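Long-range contact in UL37 (Suid herpesvirus 1, PDB 4K70), which is an inner tegument protein of the virion that is thought to take part in controlling the trafficking of viral particles within the host cell, seen here as its N-terminal half: residues V147-V153 / L194-R199. Sequence-based numbering, arbitrary orientation.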
loop_
_atom_site.group_PDB
_atom_site.type_symbol
_atom_site.label_atom_id
_atom_site.label_comp_id
_atom_site.label_asym_id
_atom_site.label_seq_id
_atom_site.Cartn_x
_atom_site.Cartn_y
_atom_site.Cartn_z
ATOM N N VAL A 147 3.570 -7.069 16.933
ATOM C CA VAL A 147 2.166 -7.352 16.618
ATOM C C VAL A 147 1.637 -8.561 17.372
ATOM O O VAL A 147 0.493 -8.580 17.813
ATOM C CB VAL A 147 1.949 -7.585 15.123
ATOM C CG1 VAL A 147 0.518 -8.066 14.876
ATOM C CG2 VAL A 147 2.228 -6.316 14.345
ATOM N N LEU A 148 2.481 -9.573 17.507
ATOM C CA LEU A 148 2.116 -10.780 18.241
ATOM C C LEU A 148 1.783 -10.457 19.699
ATOM O O LEU A 148 0.868 -11.043 20.286
ATOM C CB LEU A 148 3.259 -11.785 18.167
ATOM C CG LEU A 148 3.071 -13.140 18.841
ATOM C CD1 LEU A 148 2.144 -14.023 18.032
ATOM C CD2 LEU A 148 4.421 -13.798 19.000
ATOM N N ALA A 149 2.526 -9.507 20.270
ATOM C CA ALA A 149 2.320 -9.093 21.653
ATOM C C ALA A 149 1.063 -8.232 21.806
ATOM O O ALA A 149 0.317 -8.378 22.777
ATOM C CB ALA A 149 3.546 -8.357 22.171
ATOM N N ALA A 150 0.832 -7.344 20.843
ATOM C CA ALA A 150 -0.374 -6.517 20.819
ATOM C C ALA A 150 -1.000 -6.582 19.431
ATOM O O ALA A 150 -0.735 -5.726 18.583
ATOM C CB ALA A 150 -0.040 -5.081 21.191
ATOM N N PRO A 151 -1.833 -7.610 19.191
ATOM C CA PRO A 151 -2.386 -7.909 17.861
ATOM C C PRO A 151 -3.520 -6.977 17.452
ATOM O O PRO A 151 -4.655 -7.435 17.230
ATOM C CB PRO A 151 -2.907 -9.348 18.010
ATOM C CG PRO A 151 -3.242 -9.475 19.455
ATOM C CD PRO A 151 -2.226 -8.615 20.195
ATOM N N ARG A 152 -3.208 -5.690 17.333
ATOM C CA ARG A 152 -4.193 -4.696 16.939
ATOM C C ARG A 152 -4.568 -4.830 15.463
ATOM O O ARG A 152 -3.701 -4.890 14.587
ATOM C CB ARG A 152 -3.699 -3.271 17.243
ATOM C CG ARG A 152 -4.835 -2.228 17.136
ATOM C CD ARG A 152 -4.480 -0.854 17.716
ATOM N NE ARG A 152 -3.249 -0.302 17.159
ATOM C CZ ARG A 152 -2.065 -0.367 17.764
ATOM N NH1 ARG A 152 -1.960 -0.954 18.953
ATOM N NH2 ARG A 152 -0.987 0.162 17.186
ATOM N N VAL A 153 -5.872 -4.884 15.202
ATOM C CA VAL A 153 -6.390 -4.963 13.845
ATOM C C VAL A 153 -6.732 -3.562 13.346
ATOM O O VAL A 153 -7.623 -2.902 13.881
ATOM C CB VAL A 153 -7.636 -5.857 13.775
ATOM C CG1 VAL A 153 -8.243 -5.813 12.379
ATOM C CG2 VAL A 153 -7.282 -7.287 14.175
ATOM N N LEU A 194 -1.370 -10.947 10.027
ATOM C CA LEU A 194 -0.710 -11.472 11.215
ATOM C C LEU A 194 -1.574 -11.238 12.450
ATOM O O LEU A 194 -1.808 -12.163 13.225
ATOM C CB LEU A 194 0.690 -10.842 11.398
ATOM C CG LEU A 194 1.346 -11.091 12.755
ATOM C CD1 LEU A 194 1.481 -12.577 13.022
ATOM C CD2 LEU A 194 2.719 -10.398 12.857
ATOM N N ALA A 195 -2.028 -9.997 12.642
ATOM C CA ALA A 195 -2.924 -9.661 13.753
ATOM C C ALA A 195 -4.206 -10.508 13.732
ATOM O O ALA A 195 -4.669 -10.997 14.769
ATOM C CB ALA A 195 -3.284 -8.175 13.719
ATOM N N LEU A 196 -4.786 -10.661 12.550
ATOM C CA LEU A 196 -5.988 -11.493 12.413
ATOM C C LEU A 196 -5.730 -12.953 12.791
ATOM O O LEU A 196 -6.557 -13.572 13.457
ATOM C CB LEU A 196 -6.568 -11.384 11.004
ATOM C CG LEU A 196 -7.195 -10.017 10.694
ATOM C CD1 LEU A 196 -7.491 -9.838 9.211
ATOM C CD2 LEU A 196 -8.443 -9.794 11.532
ATOM N N ALA A 197 -4.587 -13.506 12.379
ATOM C CA ALA A 197 -4.293 -14.894 12.723
ATOM C C ALA A 197 -4.040 -15.061 14.222
ATOM O O ALA A 197 -4.446 -16.055 14.834
ATOM C CB ALA A 197 -3.109 -15.430 11.903
ATOM N N VAL A 198 -3.347 -14.089 14.810
ATOM C CA VAL A 198 -3.109 -14.094 16.249
ATOM C C VAL A 198 -4.419 -14.117 17.022
ATOM O O VAL A 198 -4.554 -14.853 17.996
ATOM C CB VAL A 198 -2.243 -12.891 16.700
ATOM C CG1 VAL A 198 -2.061 -12.899 18.216
ATOM C CG2 VAL A 198 -0.894 -12.930 16.010
ATOM N N ARG A 199 -5.393 -13.323 16.590
ATOM C CA ARG A 199 -6.680 -13.337 17.267
ATOM C C ARG A 199 -7.323 -14.719 17.296
ATOM O O ARG A 199 -7.928 -15.096 18.300
ATOM C CB ARG A 199 -7.622 -12.294 16.676
ATOM C CG ARG A 199 -7.189 -10.903 17.068
ATOM C CD ARG A 199 -8.298 -9.881 16.986
ATOM N NE ARG A 199 -7.836 -8.621 17.565
ATOM C CZ ARG A 199 -8.495 -7.469 17.486
ATOM N NH1 ARG A 199 -9.657 -7.412 16.846
ATOM N NH2 ARG A 199 -7.989 -6.374 18.047
#
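V153 lays its CG2 methyl over one face of the R199 guanidinium, 3.5 Å from CZ and close to the centre of the group. The arginine gets there with CG beside its own backbone N (chi1 -72°) and a chain extended from CG to NE, which carries the flat group out to V153 and the P151 carbonyl. The same CG2 also meets L196 CD2 at 3.8 Å, and R199 NE lies 3.4 Å from P151 O. Next inward, the small A195 lets the loop backbone come close: its CB sits 3.4 Å from R152 O. P151 sets its ring crosswise on V198, CB to CG1 3.7 Å, and as the centre of an inverse gamma turn, closed by R152 N to A150 O, it turns the chain across helix 191-201. Deeper, V147 CB packs on L194 CD2 (3.7 Å), while the L148 and V198 side chains cross at about a right angle, L148 CD1 meeting V198 CG2. Helix 208-223 covers L194 and V198 through I218, and helix 333-342 meets V153 and L196. Apolar packing thus joins the end of helix 144-149 and its following loop to helix 191-201 in this strand-free, mainly helical half of UL37, with V153 and R199 contributing to a sodium site at its outer margin.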